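Local coordinates for protein putative glucoamylase (PDB 4GL3) that is a putative glucoamylase of the six-hairpin clan that probably hydrolyses glycosidic bonds in carbohydrates, at residues E37-E43 with H103-K108; G60-I64 with R81-I85. All blocks are in the same frame, centred on the assembly; numbering follows the deposited sequence.

Interaction 1 (E37-E43 with H103-K108); sequences ESGLAHE and HWMNGK
Ser38, Leu40 and Glu43 fix a loop against the middle strand, 104-106, of a small three-stranded antiparallel sheet and the turn after it. Ser38 makes an ST turn: its OG accepts from Leu40 N at 3.3 Å. The same OG donates to Gly107 O at 2.8 Å, in the carbonyl plane and on a lone pair. The hydroxyl thus ties the loop to itself and to the turn. Beside it lies the tight, apolar part. Leu40 CD1 meets SE of Met105, a selenomethionine, at 3.8 Å, the two side chains crossing at about a right angle. Phe88 of helix 75-90 packs on Ser38, Leu40 and Met105.

The Glu37 end is looser. Its carboxylate lies over the aliphatic chain of Lys108, with OE2 and NZ 4.6 Å apart, too far for a salt bridge. A water joins the pair instead, donating to Glu37 OE1 and accepting from Lys108 NZ. That amine also has a salt bridge to Glu50.

At the other end Glu43 meets the indole of Trp104. CG lies anti to the backbone N (chi1 161°), and a bend at chi2 completes the reach to the ring. Trp104 NE1 donates to Glu43 OE1 at 3.2 Å, nearly straight (169°). Glu43 CG packs on Trp104 CZ2 at 3.9 Å. Replacing Glu43 with an alanine would probably leave the indole N-H without this acceptor and open a gap beside Trp104 CZ2. His103 NE2 is also near, but not bonded. Glu43 OE1 lies close to the indole plane, whereas Trp104 NE1 meets it from above the carboxylate plane.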
# COMPACT_ATOMS: atom_id res chain seq x y z
N GLU A 37 -8.70 -6.23 20.28
CA GLU A 37 -9.51 -5.14 20.84
C GLU A 37 -9.95 -4.24 19.71
O GLU A 37 -11.01 -3.66 19.78
CB GLU A 37 -8.72 -4.33 21.91
CG GLU A 37 -8.17 -5.15 23.10
CD GLU A 37 -6.91 -6.03 22.82
OE1 GLU A 37 -6.35 -6.04 21.67
OE2 GLU A 37 -6.45 -6.71 23.77
N SER A 38 -9.14 -4.13 18.66
CA SER A 38 -9.37 -3.11 17.64
C SER A 38 -9.57 -3.63 16.23
O SER A 38 -10.13 -2.89 15.42
CB SER A 38 -8.18 -2.15 17.62
OG SER A 38 -6.95 -2.81 17.34
N GLY A 39 -9.05 -4.83 15.91
CA GLY A 39 -8.98 -5.34 14.53
C GLY A 39 -7.83 -4.80 13.69
O GLY A 39 -7.67 -5.16 12.51
N LEU A 40 -7.03 -3.93 14.28
CA LEU A 40 -5.91 -3.34 13.56
C LEU A 40 -4.75 -4.33 13.42
O LEU A 40 -4.62 -5.31 14.19
CB LEU A 40 -5.43 -2.04 14.25
CG LEU A 40 -6.40 -0.86 14.38
CD1 LEU A 40 -5.78 0.30 15.19
CD2 LEU A 40 -6.88 -0.41 12.98
N ALA A 41 -3.93 -4.08 12.41
CA ALA A 41 -2.80 -4.93 12.05
C ALA A 41 -1.56 -4.54 12.83
O ALA A 41 -1.27 -3.35 13.05
CB ALA A 41 -2.54 -4.82 10.54
N HIS A 42 -0.83 -5.55 13.29
CA HIS A 42 0.51 -5.35 13.81
C HIS A 42 1.44 -4.87 12.68
O HIS A 42 1.30 -5.26 11.51
CB HIS A 42 1.10 -6.66 14.34
CG HIS A 42 0.60 -7.07 15.67
ND1 HIS A 42 -0.52 -7.87 15.83
CD2 HIS A 42 1.09 -6.86 16.91
CE1 HIS A 42 -0.71 -8.08 17.12
NE2 HIS A 42 0.25 -7.48 17.79
N GLU A 43 2.43 -4.04 13.04
CA GLU A 43 3.42 -3.61 12.08
C GLU A 43 4.22 -4.80 11.58
O GLU A 43 4.60 -4.85 10.40
CB GLU A 43 4.36 -2.54 12.71
CG GLU A 43 5.72 -2.31 12.00
CD GLU A 43 5.75 -1.44 10.68
OE1 GLU A 43 4.83 -0.56 10.35
OE2 GLU A 43 6.79 -1.65 9.95
N HIS A 103 1.35 7.26 12.58
CA HIS A 103 1.86 6.08 11.87
C HIS A 103 1.58 4.84 12.74
O HIS A 103 1.03 3.86 12.27
CB HIS A 103 3.33 6.32 11.58
CG HIS A 103 4.02 5.25 10.77
ND1 HIS A 103 5.24 5.49 10.15
CD2 HIS A 103 3.71 3.95 10.51
CE1 HIS A 103 5.63 4.37 9.52
NE2 HIS A 103 4.72 3.43 9.73
N TRP A 104 1.99 4.90 14.01
CA TRP A 104 1.79 3.80 14.95
C TRP A 104 0.88 4.24 16.11
O TRP A 104 0.98 5.36 16.57
CB TRP A 104 3.12 3.38 15.55
CG TRP A 104 4.02 2.57 14.65
CD1 TRP A 104 3.71 2.05 13.46
CD2 TRP A 104 5.36 2.18 14.93
NE1 TRP A 104 4.78 1.35 12.95
CE2 TRP A 104 5.81 1.42 13.84
CE3 TRP A 104 6.22 2.41 16.01
CZ2 TRP A 104 7.09 0.87 13.78
CZ3 TRP A 104 7.51 1.84 15.97
CH2 TRP A 104 7.92 1.08 14.85
N MSE A 105 0.02 3.33 16.55
CA MSE A 105 -0.73 3.48 17.79
C MSE A 105 -0.83 2.16 18.54
O MSE A 105 -0.57 1.05 17.97
CB MSE A 105 -2.18 4.00 17.53
CG MSE A 105 -3.02 3.14 16.68
SE MSE A 105 -4.91 3.67 16.62
CE MSE A 105 -4.67 5.46 15.98
N ASN A 106 -1.15 2.27 19.82
CA ASN A 106 -1.33 1.09 20.63
C ASN A 106 -2.62 0.42 20.17
O ASN A 106 -3.67 1.05 20.17
CB ASN A 106 -1.35 1.49 22.08
CG ASN A 106 -1.48 0.32 23.01
OD1 ASN A 106 -2.44 -0.46 22.94
ND2 ASN A 106 -0.56 0.22 23.95
N GLY A 107 -2.54 -0.85 19.77
CA GLY A 107 -3.69 -1.58 19.22
C GLY A 107 -4.77 -1.97 20.23
O GLY A 107 -5.82 -2.42 19.86
N LYS A 108 -4.49 -1.79 21.53
CA LYS A 108 -5.48 -1.95 22.57
C LYS A 108 -6.04 -0.60 23.05
O LYS A 108 -7.22 -0.48 23.20
CB LYS A 108 -4.90 -2.69 23.79
CG LYS A 108 -4.01 -3.90 23.50
CD LYS A 108 -3.52 -4.52 24.82
CE LYS A 108 -2.93 -5.92 24.66
NZ LYS A 108 -1.95 -6.03 23.55
O HOH W 1 -3.59 -6.29 21.28

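Interaction 2 (G60-I64 with R81-I85); sequences GVMAI and RMLKI
Val61 and Ile64 face Met82 and Ile85 across two nearly antiparallel helices, whose axes run at 161° and come within 11.1 Å over these short segments. The pair, helices 54-69 and 75-90, forms an alpha-helical hairpin. This is consistent with the helical-hairpin architecture of the six-hairpin clan to which the protein is assigned. The backbones stay well apart: the nearest CA atoms, those of Val61 and Met82, are 7.2 Å from each other. Side chains fill the space between, and the contact is apolar.

Met82 is a selenomethionine and reaches across to helix 54-69. Its CG is anti to the backbone N (chi1 -173°), and bends at chi2 and chi3 turn the end of the chain toward Val61. There SE lies 3.8 Å from Val61 CG1, with the two side chains at about a right angle. The terminal methyl goes further. CE packs on Ile64 CG2 at 3.9 Å and also touches the backbone carbonyl oxygen of Val61. Ala137 of helix 124-140 packs on both Val61 and Met82, and Ile151 of helix 146-161 also touches Met82. The hairpin is therefore covered here by the next helices of the chain.

Ile85 meets both Val61 and Ile64. Its CG2 is 4.2 Å from Val61 CG2, a looser touch. Arg81 contributes only the aliphatic base of its side chain to the contact. The polar end goes to Trp31, where NH1 bonds to the backbone O and the guanidinium makes a cation-pi contact with the ring. Ile64 CD1 reaches both Arg81 and Ile85. It meets Ile85 CD1 tip to tip at 3.7 Å and Arg81 CG at 3.8 Å.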
# COMPACT_ATOMS: atom_id res chain seq x y z
N GLY A 60 -5.19 -3.95 5.49
CA GLY A 60 -5.96 -4.98 6.20
C GLY A 60 -7.46 -4.84 5.93
O GLY A 60 -8.14 -5.83 5.70
N VAL A 61 -7.97 -3.62 5.97
CA VAL A 61 -9.35 -3.32 5.62
C VAL A 61 -9.68 -3.85 4.21
O VAL A 61 -10.69 -4.50 4.00
CB VAL A 61 -9.62 -1.82 5.77
CG1 VAL A 61 -10.89 -1.37 5.01
CG2 VAL A 61 -9.70 -1.47 7.26
N MSE A 62 -8.81 -3.59 3.26
CA MSE A 62 -9.00 -4.12 1.92
C MSE A 62 -8.89 -5.65 1.88
O MSE A 62 -9.65 -6.30 1.16
CB MSE A 62 -8.03 -3.46 0.93
CG MSE A 62 -8.32 -1.97 0.77
SE MSE A 62 -7.18 -0.93 -0.41
CE MSE A 62 -5.83 -0.21 0.81
N ALA A 63 -7.97 -6.21 2.66
CA ALA A 63 -7.83 -7.66 2.80
C ALA A 63 -9.11 -8.30 3.34
O ALA A 63 -9.51 -9.39 2.90
CB ALA A 63 -6.63 -8.02 3.67
N ILE A 64 -9.79 -7.64 4.27
CA ILE A 64 -11.05 -8.17 4.77
C ILE A 64 -12.10 -8.29 3.63
O ILE A 64 -12.79 -9.32 3.52
CB ILE A 64 -11.60 -7.36 5.94
CG1 ILE A 64 -10.71 -7.60 7.16
CG2 ILE A 64 -13.05 -7.76 6.25
CD1 ILE A 64 -10.83 -6.52 8.22
N ARG A 81 -16.18 -7.44 12.06
CA ARG A 81 -14.79 -6.97 12.21
C ARG A 81 -14.63 -5.51 11.74
O ARG A 81 -14.01 -4.70 12.42
CB ARG A 81 -13.83 -7.87 11.42
CG ARG A 81 -12.33 -7.53 11.54
CD ARG A 81 -11.80 -7.68 12.97
NE ARG A 81 -11.93 -9.04 13.47
CZ ARG A 81 -10.98 -9.98 13.37
NH1 ARG A 81 -9.80 -9.73 12.82
NH2 ARG A 81 -11.20 -11.17 13.85
N MSE A 82 -15.14 -5.19 10.56
CA MSE A 82 -15.06 -3.86 10.02
C MSE A 82 -15.69 -2.81 10.97
O MSE A 82 -15.11 -1.74 11.17
CB MSE A 82 -15.76 -3.79 8.65
CG MSE A 82 -15.57 -2.47 7.91
SE MSE A 82 -13.74 -2.11 7.37
CE MSE A 82 -13.37 -3.88 6.65
N LEU A 83 -16.84 -3.12 11.52
CA LEU A 83 -17.47 -2.24 12.50
C LEU A 83 -16.56 -2.04 13.72
O LEU A 83 -16.42 -0.91 14.18
CB LEU A 83 -18.90 -2.71 12.91
CG LEU A 83 -19.70 -1.79 13.88
CD1 LEU A 83 -19.79 -0.36 13.34
CD2 LEU A 83 -21.09 -2.36 14.17
N LYS A 84 -15.92 -3.11 14.22
CA LYS A 84 -14.98 -2.99 15.33
C LYS A 84 -13.84 -1.99 14.96
O LYS A 84 -13.49 -1.12 15.76
CB LYS A 84 -14.40 -4.35 15.75
CG LYS A 84 -13.39 -4.31 16.92
CD LYS A 84 -13.19 -5.69 17.58
CE LYS A 84 -12.30 -6.56 16.72
NZ LYS A 84 -12.09 -7.98 17.22
N ILE A 85 -13.29 -2.12 13.76
CA ILE A 85 -12.21 -1.31 13.30
C ILE A 85 -12.60 0.15 13.22
O ILE A 85 -11.88 0.99 13.77
CB ILE A 85 -11.67 -1.78 11.92
CG1 ILE A 85 -10.91 -3.11 12.06
CG2 ILE A 85 -10.74 -0.74 11.31
CD1 ILE A 85 -10.69 -3.86 10.73

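In the fold
From the N terminus, the chain leaves helix 15-27 and passes through the loop holding 37-43. Strand 51-53 follows, then helices 54-69 and 75-90, then strand 104-106. Interaction 2 closes a short loop between the two helices. It is nested inside the longer loop closed by interaction 1, which brings 103-108 back to 37-43. The centres of the contacts are about 12 Å apart, and they touch. Loop 37-43 packs on helix 75-90: Ser38 O lies 3.5 Å from Ile85 CG1, and Gly39 O lies near Ile85 CD1. The two contacts join the small sheet, the loop and the helical hairpin.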